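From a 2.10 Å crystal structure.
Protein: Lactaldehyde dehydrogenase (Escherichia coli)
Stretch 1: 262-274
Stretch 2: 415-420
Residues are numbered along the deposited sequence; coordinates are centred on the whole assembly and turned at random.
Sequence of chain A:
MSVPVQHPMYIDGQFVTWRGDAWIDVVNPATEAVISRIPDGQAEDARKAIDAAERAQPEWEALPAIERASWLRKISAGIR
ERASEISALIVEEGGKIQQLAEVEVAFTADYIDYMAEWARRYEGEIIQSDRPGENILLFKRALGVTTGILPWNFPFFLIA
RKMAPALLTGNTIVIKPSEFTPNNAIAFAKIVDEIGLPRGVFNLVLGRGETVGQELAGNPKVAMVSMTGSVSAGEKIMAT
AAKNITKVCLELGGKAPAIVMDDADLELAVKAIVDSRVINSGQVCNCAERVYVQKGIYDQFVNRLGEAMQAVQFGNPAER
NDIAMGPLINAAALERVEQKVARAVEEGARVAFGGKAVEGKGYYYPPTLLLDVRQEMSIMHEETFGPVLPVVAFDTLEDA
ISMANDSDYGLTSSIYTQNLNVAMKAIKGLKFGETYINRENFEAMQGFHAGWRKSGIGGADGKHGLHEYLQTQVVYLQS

Stretch 1 (262-274) DDADLELAVKAIV
Stretch 2, residues 415-420: IYTQNL

Residues 262-274 form a short loop leading into a helix that runs from L266 to the end of the stretch, its phi/psi mostly near -60/-45, running roughly antiparallel to residues 415-417. They pack against residues 415-420, where the last two residues of a strand, I415 and Y416, give way to a loop and the N-cap N419 (chi1 t), whose OD1 caps a backbone N just past the stretch. The nearest CA atoms across the two stretches are those of A264 and T417, 4.2 Å apart, and the contact buries 429 Å².

D262 (phi/psi -63/-41) points its CA-to-CB bond away and makes no contact. D263 (-81/24) supplies the polar anchor. Its CA-to-CB bond points sideways, but a p rotamer (chi1 75°, chi2 -42°) brings the carboxylate to the turn after the strand. There D263 OD1 accepts a hydrogen bond from T417 OG1 (2.8 Å), and D263 OD2 accepts one from Q418 N (2.8 Å, 156° at the hydrogen). The carboxylate thus engages a side-chain hydroxyl and a backbone amide of successive residues. T417 is extended (-164/170) with chi1 t, and its OG1 also accepts a weak bond from N419 N at 3.3 Å; Q418 then turns at -123/4 with chi1 m and chi2 t.

A264 is extended (-93/142), and its methyl sits tightly against the end of the strand: CB is 2.9 Å from Y416 O and 3.8 Å from Y416 CB. D265 (-61/89) is the N-cap; with chi1 t, its OD1 accepts from L268 N at 2.7 Å, satisfying an amide that has no preceding helical turn to bond to. From here the i to i+4 backbone ladder begins with A269 N to D265 O at 2.9 Å and continues to V274 N bonded to V270 O at 3.0 Å.

The helix presents L268, A269, A272 and I273 to Y416, which has 123 Å² covered, the largest share of any residue. The tyrosine (-123/115) directs its CA-to-CB bond toward the helix, with chi1 m and chi2 78°. L268, in the t,t rotamer, reaches the ring edge, its CD2 3.6 Å from Y416 CD2. A269 lies over one face: its CA is 4.2 Å from the Y416 ring centroid and 25° off the normal, a CH-pi contact, while its CB is 3.9 Å from Y416 CG. One turn on, A272 points toward the strand and places CB 3.8 Å from Y416 CE2 and 3.4 Å from Y416 OH. I273 (chi1 m, chi2 t) adds a looser contact, with CG1 4.4 Å from Y416 OH.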

# COMPACT_ATOMS: atom_id res chain seq x y z
N ASP A 262 12.98 -30.53 20.47
CA ASP A 262 12.80 -31.96 20.65
C ASP A 262 11.67 -32.54 19.78
O ASP A 262 11.80 -33.62 19.20
CB ASP A 262 12.52 -32.30 22.12
CG ASP A 262 13.73 -32.08 23.02
OD1 ASP A 262 14.87 -32.31 22.56
OD2 ASP A 262 13.54 -31.69 24.19
N ASP A 263 10.58 -31.79 19.68
CA ASP A 263 9.42 -32.19 18.89
C ASP A 263 9.59 -31.89 17.39
O ASP A 263 8.62 -31.76 16.66
CB ASP A 263 8.17 -31.47 19.39
CG ASP A 263 8.14 -30.01 18.97
OD1 ASP A 263 9.21 -29.35 19.04
OD2 ASP A 263 7.07 -29.52 18.58
N ALA A 264 10.84 -31.80 16.96
CA ALA A 264 11.13 -31.50 15.57
C ALA A 264 11.34 -32.71 14.65
O ALA A 264 11.92 -33.72 15.06
CB ALA A 264 12.36 -30.60 15.49
N ASP A 265 10.85 -32.60 13.42
CA ASP A 265 11.03 -33.66 12.45
C ASP A 265 12.53 -33.88 12.19
O ASP A 265 13.11 -33.24 11.31
CB ASP A 265 10.32 -33.28 11.14
CG ASP A 265 10.34 -34.40 10.12
OD1 ASP A 265 11.44 -34.87 9.76
OD2 ASP A 265 9.25 -34.80 9.66
N LEU A 266 13.14 -34.76 12.98
CA LEU A 266 14.57 -35.05 12.85
C LEU A 266 15.08 -35.19 11.41
O LEU A 266 16.09 -34.60 11.04
CB LEU A 266 14.92 -36.31 13.65
CG LEU A 266 16.39 -36.73 13.63
CD1 LEU A 266 17.28 -35.56 14.03
CD2 LEU A 266 16.60 -37.90 14.59
N GLU A 267 14.38 -35.98 10.60
CA GLU A 267 14.78 -36.18 9.22
C GLU A 267 14.82 -34.86 8.43
O GLU A 267 15.81 -34.55 7.76
CB GLU A 267 13.82 -37.15 8.53
CG GLU A 267 13.64 -38.46 9.27
CD GLU A 267 12.78 -39.46 8.51
OE1 GLU A 267 11.64 -39.10 8.13
OE2 GLU A 267 13.25 -40.60 8.29
N LEU A 268 13.74 -34.09 8.53
CA LEU A 268 13.65 -32.81 7.85
C LEU A 268 14.76 -31.83 8.29
O LEU A 268 15.47 -31.26 7.46
CB LEU A 268 12.27 -32.20 8.14
CG LEU A 268 11.80 -30.91 7.44
CD1 LEU A 268 10.31 -30.72 7.71
CD2 LEU A 268 12.59 -29.71 7.95
N ALA A 269 14.92 -31.67 9.60
CA ALA A 269 15.94 -30.79 10.15
C ALA A 269 17.36 -31.09 9.64
O ALA A 269 18.05 -30.20 9.16
CB ALA A 269 15.91 -30.86 11.68
N VAL A 270 17.78 -32.35 9.75
CA VAL A 270 19.11 -32.73 9.29
C VAL A 270 19.33 -32.44 7.79
O VAL A 270 20.35 -31.88 7.39
CB VAL A 270 19.39 -34.24 9.54
CG1 VAL A 270 20.75 -34.62 8.96
CG2 VAL A 270 19.37 -34.52 11.04
N LYS A 271 18.36 -32.83 6.97
CA LYS A 271 18.43 -32.58 5.54
C LYS A 271 18.49 -31.07 5.23
O LYS A 271 19.28 -30.62 4.40
CB LYS A 271 17.23 -33.21 4.84
CG LYS A 271 17.23 -33.00 3.33
CD LYS A 271 16.01 -33.62 2.67
CE LYS A 271 16.01 -33.35 1.17
NZ LYS A 271 14.85 -33.98 0.48
N ALA A 272 17.63 -30.30 5.90
CA ALA A 272 17.60 -28.86 5.70
C ALA A 272 18.94 -28.18 6.05
O ALA A 272 19.37 -27.25 5.37
CB ALA A 272 16.48 -28.25 6.53
N ILE A 273 19.59 -28.66 7.11
CA ILE A 273 20.86 -28.10 7.54
C ILE A 273 22.06 -28.50 6.65
O ILE A 273 22.95 -27.68 6.40
CB ILE A 273 21.16 -28.49 9.00
CG1 ILE A 273 20.11 -27.87 9.92
CG2 ILE A 273 22.55 -28.02 9.40
CD1 ILE A 273 20.33 -28.14 11.39
N VAL A 274 22.08 -29.74 6.16
CA VAL A 274 23.16 -30.18 5.30
C VAL A 274 22.95 -29.78 3.82
O VAL A 274 23.92 -29.47 3.11
CB VAL A 274 23.35 -31.72 5.36
CG1 VAL A 274 23.73 -32.13 6.77
CG2 VAL A 274 22.08 -32.43 4.92
N ILE A 415 14.18 -22.36 12.63
CA ILE A 415 13.76 -23.22 13.72
C ILE A 415 12.90 -24.41 13.25
O ILE A 415 12.14 -24.30 12.28
CB ILE A 415 12.97 -22.43 14.80
CG1 ILE A 415 12.67 -23.34 15.99
CG2 ILE A 415 11.70 -21.87 14.21
CD1 ILE A 415 12.04 -22.64 17.17
N TYR A 416 13.05 -25.54 13.93
CA TYR A 416 12.31 -26.76 13.61
C TYR A 416 11.49 -27.28 14.79
O TYR A 416 12.03 -27.69 15.81
CB TYR A 416 13.27 -27.84 13.12
CG TYR A 416 14.13 -27.36 11.98
CD1 TYR A 416 15.23 -26.54 12.22
CD2 TYR A 416 13.80 -27.66 10.66
CE1 TYR A 416 15.99 -26.03 11.17
CE2 TYR A 416 14.55 -27.15 9.60
CZ TYR A 416 15.64 -26.33 9.86
OH TYR A 416 16.38 -25.81 8.83
N THR A 417 10.17 -27.26 14.62
CA THR A 417 9.26 -27.69 15.66
C THR A 417 7.85 -27.94 15.10
O THR A 417 7.56 -27.60 13.96
CB THR A 417 9.18 -26.61 16.77
OG1 THR A 417 8.25 -27.01 17.78
CG2 THR A 417 8.71 -25.29 16.18
N GLN A 418 6.99 -28.54 15.92
CA GLN A 418 5.63 -28.82 15.48
C GLN A 418 4.54 -28.20 16.38
O GLN A 418 3.34 -28.41 16.18
CB GLN A 418 5.44 -30.34 15.38
CG GLN A 418 6.58 -31.02 14.62
CD GLN A 418 6.36 -32.51 14.44
OE1 GLN A 418 6.42 -33.02 13.30
NE2 GLN A 418 6.12 -33.23 15.52
N ASN A 419 4.99 -27.42 17.37
CA ASN A 419 4.07 -26.77 18.30
C ASN A 419 3.70 -25.31 17.91
O ASN A 419 4.57 -24.44 17.77
CB ASN A 419 4.67 -26.81 19.71
CG ASN A 419 3.74 -26.21 20.76
OD1 ASN A 419 3.61 -24.98 20.86
ND2 ASN A 419 3.10 -27.07 21.54
N LEU A 420 2.40 -25.06 17.73
CA LEU A 420 1.95 -23.72 17.36
C LEU A 420 2.55 -22.61 18.24
O LEU A 420 3.07 -21.62 17.74
CB LEU A 420 0.42 -23.65 17.40
CG LEU A 420 -0.20 -22.28 17.08
CD1 LEU A 420 0.22 -21.84 15.68
CD2 LEU A 420 -1.71 -22.35 17.18